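Local structure of amidohydrolase (Pseudomonas aeruginosa, 2I5G) at residues D9-D14 with G33-N38. The protein is probably a metal-dependent dipeptidase of the membrane dipeptidase (M19) family, built on a TIM-barrel scaffold. The protein carries 2 engineered substitutions. Sequence-based numbering, arbitrary orientation.
Sequences DSIVID and GLTAAN
Val12 and Thr35 meet where two parallel chain segments come together, and most of the polar contacts between them are backbone ones. Val12 O accepts two donors, Thr35 N at 2.8 Å and Ala36 N at 3.2 Å. The second lies in the carbonyl plane, the first is tilted from it by 22°. Farther along, Asp14 N donates to Ala36 O, and Asn38 N donates to Asp14 O at 3.0 Å. This ladder pairs Ile13 with Ala36 and Asp14 with Ala37, while Ile13 CA adds a CA-H...O contact to Ala36 O.

At Val12 a side chain joins the backbone bonds. Thr35 OG1, anti to its carbonyl carbon (chi1 -54°), accepts from Val12 N at 3.0 Å, taking the place of a backbone carbonyl. Threonine suits this spot because its hydroxyl oxygen serves as acceptor beside the main chain.

Apolar contacts fall on both faces of the sheet. On that of Ile13 and Ala36, Ile13 CG1 rests 4.0 Å from Ala36 CB; the short alanine side chain lets the isoleucine lie against the neighbouring backbone, with Ile13 CG2 near Ala36 O. On the other side, Val12 CG2 meets Leu34 CD1, their side chains crossing at about a right angle, and the same leucine methyl reaches Asp14 CB. Gly33, just after helix 23-31, closes it in a Schellman motif with the positive phi (67°) that glycine adopts easily, and its O lies against Val12 CG1.

Strand 13-17, helix 23-31 and strand 36-40 form a beta-alpha-beta unit of the barrel. Asp14, though buried, has both carboxylate oxygens hydrogen-bonded, OD1 to Thr248 OG1 and OD2 to Leu16 N. Helices 74-82 and 304-323 pack on Ile11 and Ile13, and strand 86-92 pairs with the far edge of strand 36-40.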
loop_
_atom_site.group_PDB
_atom_site.type_symbol
_atom_site.label_atom_id
_atom_site.label_comp_id
_atom_site.label_asym_id
_atom_site.label_seq_id
_atom_site.Cartn_x
_atom_site.Cartn_y
_atom_site.Cartn_z
ATOM N N ASP A 9 -12.566 43.092 -3.737
ATOM C CA ASP A 9 -11.881 43.489 -2.515
ATOM C C ASP A 9 -11.817 42.307 -1.552
ATOM O O ASP A 9 -11.868 42.485 -0.334
ATOM C CB ASP A 9 -12.632 44.650 -1.851
ATOM C CG ASP A 9 -11.863 45.263 -0.684
ATOM O OD1 ASP A 9 -10.833 45.929 -0.930
ATOM O OD2 ASP A 9 -12.285 45.079 0.480
ATOM N N SER A 10 -11.696 41.097 -2.087
ATOM C CA SER A 10 -11.655 39.930 -1.215
ATOM C C SER A 10 -10.644 38.862 -1.603
ATOM O O SER A 10 -10.204 38.778 -2.753
ATOM C CB SER A 10 -13.049 39.304 -1.128
ATOM O OG SER A 10 -13.110 38.356 -0.080
ATOM N N ILE A 11 -10.273 38.054 -0.613
ATOM C CA ILE A 11 -9.336 36.958 -0.804
ATOM C C ILE A 11 -10.159 35.751 -1.208
ATOM O O ILE A 11 -10.897 35.203 -0.393
ATOM C CB ILE A 11 -8.605 36.604 0.499
ATOM C CG1 ILE A 11 -7.794 37.802 0.986
ATOM C CG2 ILE A 11 -7.706 35.391 0.279
ATOM C CD1 ILE A 11 -6.745 38.250 0.001
ATOM N N VAL A 12 -10.062 35.345 -2.467
ATOM C CA VAL A 12 -10.816 34.183 -2.905
ATOM C C VAL A 12 -9.844 33.028 -3.079
ATOM O O VAL A 12 -8.787 33.170 -3.697
ATOM C CB VAL A 12 -11.613 34.465 -4.223
ATOM C CG1 VAL A 12 -11.375 35.895 -4.691
ATOM C CG2 VAL A 12 -11.248 33.458 -5.302
ATOM N N ILE A 13 -10.203 31.890 -2.502
ATOM C CA ILE A 13 -9.369 30.704 -2.558
ATOM C C ILE A 13 -10.202 29.492 -2.910
ATOM O O ILE A 13 -11.367 29.408 -2.528
ATOM C CB ILE A 13 -8.678 30.471 -1.200
ATOM C CG1 ILE A 13 -7.650 31.583 -0.961
ATOM C CG2 ILE A 13 -8.037 29.088 -1.161
ATOM C CD1 ILE A 13 -6.898 31.474 0.342
ATOM N N ASP A 14 -9.606 28.560 -3.647
ATOM C CA ASP A 14 -10.308 27.347 -4.043
ATOM C C ASP A 14 -9.571 26.135 -3.516
ATOM O O ASP A 14 -8.407 25.921 -3.835
ATOM C CB ASP A 14 -10.428 27.265 -5.564
ATOM C CG ASP A 14 -11.290 26.101 -6.017
ATOM O OD1 ASP A 14 -11.659 26.072 -7.212
ATOM O OD2 ASP A 14 -11.596 25.216 -5.182
ATOM N N GLY A 33 -10.865 36.499 -10.656
ATOM C CA GLY A 33 -10.332 37.160 -9.475
ATOM C C GLY A 33 -9.797 36.224 -8.404
ATOM O O GLY A 33 -9.632 36.620 -7.249
ATOM N N LEU A 34 -9.519 34.984 -8.790
ATOM C CA LEU A 34 -9.002 33.974 -7.875
ATOM C C LEU A 34 -7.692 34.456 -7.262
ATOM O O LEU A 34 -6.798 34.911 -7.974
ATOM C CB LEU A 34 -8.774 32.665 -8.640
ATOM C CG LEU A 34 -8.549 31.362 -7.872
ATOM C CD1 LEU A 34 -9.788 31.029 -7.058
ATOM C CD2 LEU A 34 -8.250 30.233 -8.851
ATOM N N THR A 35 -7.579 34.361 -5.942
ATOM C CA THR A 35 -6.362 34.785 -5.260
ATOM C C THR A 35 -5.387 33.618 -5.163
ATOM O O THR A 35 -4.205 33.756 -5.483
ATOM C CB THR A 35 -6.657 35.299 -3.844
ATOM O OG1 THR A 35 -7.658 36.323 -3.908
ATOM C CG2 THR A 35 -5.402 35.875 -3.217
ATOM N N ALA A 36 -5.884 32.466 -4.727
ATOM C CA ALA A 36 -5.033 31.291 -4.607
ATOM C C ALA A 36 -5.829 30.006 -4.785
ATOM O O ALA A 36 -7.052 29.998 -4.647
ATOM C CB ALA A 36 -4.330 31.296 -3.259
ATOM N N ALA A 37 -5.130 28.918 -5.096
ATOM C CA ALA A 37 -5.791 27.639 -5.291
ATOM C C ALA A 37 -4.917 26.412 -5.032
ATOM O O ALA A 37 -3.725 26.401 -5.345
ATOM C CB ALA A 37 -6.357 27.574 -6.697
ATOM N N ASN A 38 -5.529 25.383 -4.446
ATOM C CA ASN A 38 -4.861 24.111 -4.172
ATOM C C ASN A 38 -4.868 23.338 -5.489
ATOM O O ASN A 38 -5.892 22.771 -5.874
ATOM C CB ASN A 38 -5.639 23.305 -3.118
ATOM C CG ASN A 38 -5.144 21.860 -2.983
ATOM O OD1 ASN A 38 -4.297 21.405 -3.751
ATOM N ND2 ASN A 38 -5.679 21.136 -2.001
#